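Local structure of molybdopterin-guanine dinucleotide biosynthesis protein A (MobA) (Archaeoglobus fulgidus, 3NGW) at residues A[75-80]-A[137-142]; A[2-7]-A[42-47]. The protein probably acts as a nucleotidyltransferase that binds GTP and takes part in molybdenum cofactor biosynthesis. One frame throughout, in Å; residues are numbered along the deposited sequence.

Contact 1: residues A[75-80]-A[137-142]; sequences GIHAAL and ELERAI
His77 lies against Glu139 and Ile142, and its imidazole ring is tied down by a hydrogen bond between its ND1 and OD1 of Asp65. The ring's other nitrogen makes no hydrogen bond to the facing helix. Instead NE2 of His77 packs on the stem of Glu139, 3.2 Å from CB, with CG and CD close by. Ring and carboxylate planes are 44° apart. The Glu139 carboxylate turns to Arg81, which forms a salt bridge with OE1. CG of His77 is anti to the backbone N (chi1 172°) and so points toward helix 135-143. Nearer the root of the side chain, CD1 of Ile142 sits 3.5 Å from CB of His77. An alanine in place of His77 would probably leave Asp65 without its ring partner and open a gap beside Glu139. The rest of the contact is apolar. CD1 of Leu138 reaches CG2 of Ile76 at 3.6 Å, and the same methyl lies 4.0 Å from CD1 of Leu80. The two helix segments run at 136° to each other, with axes 9.4 Å apart at closest. Leu138 also touches Ile149 and Pro152. On the other helix, Ile76 and Leu80 rest on Tyr130 of strand 129-130, a strand of the main sheet.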
# COMPACT_ATOMS: atom_id res chain seq x y z
N GLY A 75 6.02 -4.79 5.84
CA GLY A 75 5.45 -3.47 5.93
C GLY A 75 4.01 -3.53 6.40
O GLY A 75 3.60 -2.71 7.22
N ILE A 76 3.25 -4.48 5.88
CA ILE A 76 1.85 -4.64 6.27
C ILE A 76 1.81 -5.06 7.74
O ILE A 76 1.07 -4.49 8.54
CB ILE A 76 1.15 -5.71 5.40
CG1 ILE A 76 1.06 -5.21 3.96
CG2 ILE A 76 -0.24 -6.01 5.93
CD1 ILE A 76 0.61 -6.28 2.97
N HIS A 77 2.64 -6.05 8.08
CA HIS A 77 2.73 -6.55 9.45
C HIS A 77 3.02 -5.40 10.41
O HIS A 77 2.40 -5.29 11.46
CB HIS A 77 3.84 -7.60 9.55
CG HIS A 77 4.15 -8.04 10.95
ND1 HIS A 77 5.21 -7.54 11.67
CD2 HIS A 77 3.51 -8.92 11.76
CE1 HIS A 77 5.22 -8.09 12.87
NE2 HIS A 77 4.20 -8.93 12.95
N ALA A 78 3.97 -4.55 10.03
CA ALA A 78 4.35 -3.41 10.84
C ALA A 78 3.15 -2.52 11.12
O ALA A 78 2.94 -2.08 12.25
CB ALA A 78 5.45 -2.61 10.14
N ALA A 79 2.36 -2.25 10.09
CA ALA A 79 1.18 -1.41 10.26
C ALA A 79 0.16 -2.08 11.19
O ALA A 79 -0.43 -1.42 12.04
CB ALA A 79 0.54 -1.10 8.90
N LEU A 80 -0.06 -3.38 11.02
CA LEU A 80 -1.00 -4.06 11.88
C LEU A 80 -0.56 -4.02 13.34
O LEU A 80 -1.39 -3.84 14.24
CB LEU A 80 -1.19 -5.51 11.43
CG LEU A 80 -1.82 -5.63 10.04
CD1 LEU A 80 -1.95 -7.09 9.68
CD2 LEU A 80 -3.18 -4.95 10.01
N GLU A 137 -0.02 -14.69 10.94
CA GLU A 137 0.38 -15.45 9.76
C GLU A 137 1.40 -14.68 8.93
O GLU A 137 2.32 -15.27 8.35
CB GLU A 137 -0.85 -15.81 8.92
CG GLU A 137 -0.82 -17.23 8.39
CD GLU A 137 -0.49 -18.25 9.47
OE1 GLU A 137 -1.24 -18.32 10.48
OE2 GLU A 137 0.52 -18.97 9.31
N LEU A 138 1.26 -13.36 8.88
CA LEU A 138 2.19 -12.52 8.14
C LEU A 138 3.54 -12.51 8.83
O LEU A 138 4.58 -12.55 8.18
CB LEU A 138 1.66 -11.08 8.02
CG LEU A 138 0.41 -10.87 7.16
CD1 LEU A 138 0.08 -9.38 7.07
CD2 LEU A 138 0.65 -11.43 5.77
N GLU A 139 3.53 -12.45 10.16
CA GLU A 139 4.76 -12.43 10.92
C GLU A 139 5.50 -13.75 10.84
O GLU A 139 6.73 -13.77 10.79
CB GLU A 139 4.48 -12.10 12.38
CG GLU A 139 5.71 -12.12 13.25
CD GLU A 139 5.42 -11.60 14.63
OE1 GLU A 139 4.35 -11.94 15.18
OE2 GLU A 139 6.26 -10.86 15.17
N ARG A 140 4.76 -14.86 10.82
CA ARG A 140 5.39 -16.17 10.72
C ARG A 140 6.13 -16.23 9.39
O ARG A 140 7.26 -16.72 9.32
CB ARG A 140 4.35 -17.29 10.79
CG ARG A 140 3.72 -17.44 12.16
CD ARG A 140 2.91 -18.72 12.27
NE ARG A 140 2.11 -18.73 13.49
CZ ARG A 140 0.89 -18.20 13.60
NH1 ARG A 140 0.31 -17.64 12.54
NH2 ARG A 140 0.25 -18.22 14.76
N ALA A 141 5.50 -15.70 8.35
CA ALA A 141 6.10 -15.70 7.01
C ALA A 141 7.40 -14.91 7.00
O ALA A 141 8.38 -15.31 6.36
CB ALA A 141 5.11 -15.11 6.01
N ILE A 142 7.40 -13.78 7.70
CA ILE A 142 8.57 -12.90 7.80
C ILE A 142 9.71 -13.62 8.53
O ILE A 142 10.87 -13.57 8.10
CB ILE A 142 8.23 -11.60 8.58
CG1 ILE A 142 7.12 -10.82 7.85
CG2 ILE A 142 9.48 -10.73 8.74
CD1 ILE A 142 6.61 -9.59 8.62

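Contact 2: residues A[2-7]-A[42-47]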
# COMPACT_ATOMS: atom_id res chain seq x y z
N LYS A 2 -8.28 3.83 9.00
CA LYS A 2 -6.82 3.77 9.12
C LYS A 2 -6.19 3.35 7.78
O LYS A 2 -6.64 2.39 7.14
CB LYS A 2 -6.43 2.77 10.21
CG LYS A 2 -6.37 3.36 11.61
CD LYS A 2 -6.27 2.28 12.68
CE LYS A 2 -7.59 1.52 12.80
NZ LYS A 2 -7.44 0.30 13.63
N VAL A 3 -5.15 4.07 7.37
CA VAL A 3 -4.44 3.82 6.12
C VAL A 3 -2.94 3.65 6.34
O VAL A 3 -2.30 4.48 6.99
CB VAL A 3 -4.66 4.99 5.13
CG1 VAL A 3 -3.97 4.71 3.81
CG2 VAL A 3 -6.16 5.22 4.90
N ALA A 4 -2.38 2.57 5.80
CA ALA A 4 -0.95 2.31 5.91
C ALA A 4 -0.36 2.39 4.51
O ALA A 4 -0.63 1.54 3.67
CB ALA A 4 -0.71 0.91 6.50
N VAL A 5 0.45 3.42 4.25
CA VAL A 5 1.05 3.59 2.93
C VAL A 5 2.46 2.99 2.91
O VAL A 5 3.32 3.39 3.69
CB VAL A 5 1.11 5.09 2.55
CG1 VAL A 5 1.59 5.26 1.11
CG2 VAL A 5 -0.28 5.72 2.71
N LEU A 6 2.67 2.02 2.04
CA LEU A 6 3.97 1.35 1.93
C LEU A 6 4.88 2.18 1.01
O LEU A 6 4.66 2.22 -0.20
CB LEU A 6 3.78 -0.06 1.36
CG LEU A 6 2.81 -1.00 2.09
CD1 LEU A 6 2.72 -2.32 1.35
CD2 LEU A 6 3.27 -1.23 3.52
N VAL A 7 5.89 2.82 1.59
CA VAL A 7 6.81 3.67 0.82
C VAL A 7 8.27 3.22 0.86
O VAL A 7 9.16 3.98 0.48
CB VAL A 7 6.75 5.15 1.30
CG1 VAL A 7 5.30 5.61 1.40
CG2 VAL A 7 7.46 5.30 2.63
N VAL A 42 -0.33 6.16 8.49
CA VAL A 42 1.07 5.98 8.85
C VAL A 42 1.75 5.59 7.56
O VAL A 42 1.15 4.94 6.71
CB VAL A 42 1.32 4.87 9.91
CG1 VAL A 42 0.69 5.24 11.23
CG2 VAL A 42 0.81 3.53 9.41
N PHE A 43 2.99 6.02 7.40
CA PHE A 43 3.75 5.69 6.22
C PHE A 43 4.81 4.70 6.66
O PHE A 43 5.67 5.01 7.49
CB PHE A 43 4.37 6.97 5.65
CG PHE A 43 3.36 7.94 5.15
CD1 PHE A 43 2.92 7.90 3.83
CD2 PHE A 43 2.78 8.87 6.02
CE1 PHE A 43 1.91 8.77 3.37
CE2 PHE A 43 1.78 9.73 5.58
CZ PHE A 43 1.34 9.69 4.26
N VAL A 44 4.72 3.49 6.12
CA VAL A 44 5.63 2.41 6.47
C VAL A 44 6.89 2.37 5.61
O VAL A 44 6.84 2.05 4.42
CB VAL A 44 4.93 1.05 6.38
CG1 VAL A 44 5.83 -0.04 6.96
CG2 VAL A 44 3.60 1.12 7.13
N CYS A 45 8.01 2.70 6.24
CA CYS A 45 9.31 2.72 5.57
C CYS A 45 10.00 1.37 5.64
O CYS A 45 9.64 0.52 6.46
CB CYS A 45 10.20 3.78 6.23
SG CYS A 45 9.42 5.39 6.35
N ARG A 46 11.00 1.17 4.79
CA ARG A 46 11.73 -0.10 4.77
C ARG A 46 12.60 -0.30 6.01
O ARG A 46 12.88 -1.43 6.39
CB ARG A 46 12.60 -0.18 3.52
CG ARG A 46 13.52 0.98 3.35
CD ARG A 46 14.40 0.79 2.15
NE ARG A 46 15.12 2.03 1.90
CZ ARG A 46 14.71 2.99 1.08
NH1 ARG A 46 13.57 2.86 0.41
NH2 ARG A 46 15.42 4.10 0.97
N ASP A 47 13.01 0.80 6.63
CA ASP A 47 13.82 0.74 7.85
C ASP A 47 13.80 2.09 8.54
O ASP A 47 13.37 3.08 7.95
CB ASP A 47 15.26 0.33 7.53
CG ASP A 47 15.93 1.27 6.55
OD1 ASP A 47 16.96 0.89 5.97
OD2 ASP A 47 15.42 2.39 6.35
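Val5 and Phe43 are paired on neighbouring parallel strands, 2-6 and 40-44, joined through helix 28-36 in a beta-alpha-beta crossover. Four backbone hydrogen bonds join the segments. Val42 N gives to Val3 O at 3.0 Å, and Val42 O takes Val5 N. Val5 O then takes Val44 N at 2.8 Å, and this donor is tilted 24° from the carbonyl plane. Just past strand 2-6, Val7 N gives to Val44 O at 3.1 Å. Val5 thus uses both its N and its O on strand 40-44. Val3 also has a backbone bond with Gln40. Ala4 bonds with Val87 and Ala89 of strand 86-90, and Leu6 with Ala89. Beyond the strand ends, Arg46 uses its side chain: NH1 bonds to Gly8 O and NH2 forms a salt bridge with Glu17. Asp47 caps helix 48-55, with OD2 bonded to Gln50 N. Ala4, Leu6, Val42 and Val44 share one face of the sheet, where CD2 of Leu6 lies 4.0 Å from CB of Val44. Val5 and Phe43 lie side by side on the other, facing helix 28-36. CB of Val5 is 3.6 Å from CD1 of Phe43, and CG1 of Val7 meets that same CD1 at the ring edge, 4.1 Å away.

How the contacts relate
Contact 2 comes first along the chain and is complete before contact 1 begins. Both lie in the MobA-like NTP transferase domain, and their centres are about 13 Å apart. Helix 72-83 connects them. One side of it packs on helix 135-143 in contact 1. Another side lies on the sheet face that carries Ala4, Leu6, Val42 and Val44 of contact 2. CB of Ala79 is 3.4 Å from CB of Ala4, and O of Gly75 is 3.5 Å from CG1 of Val44. The small residues Gly75, Ala79 and Ala4 are consistent with this close approach. The result is continuous packing from the parallel strands, through helix 72-83, to helix 135-143.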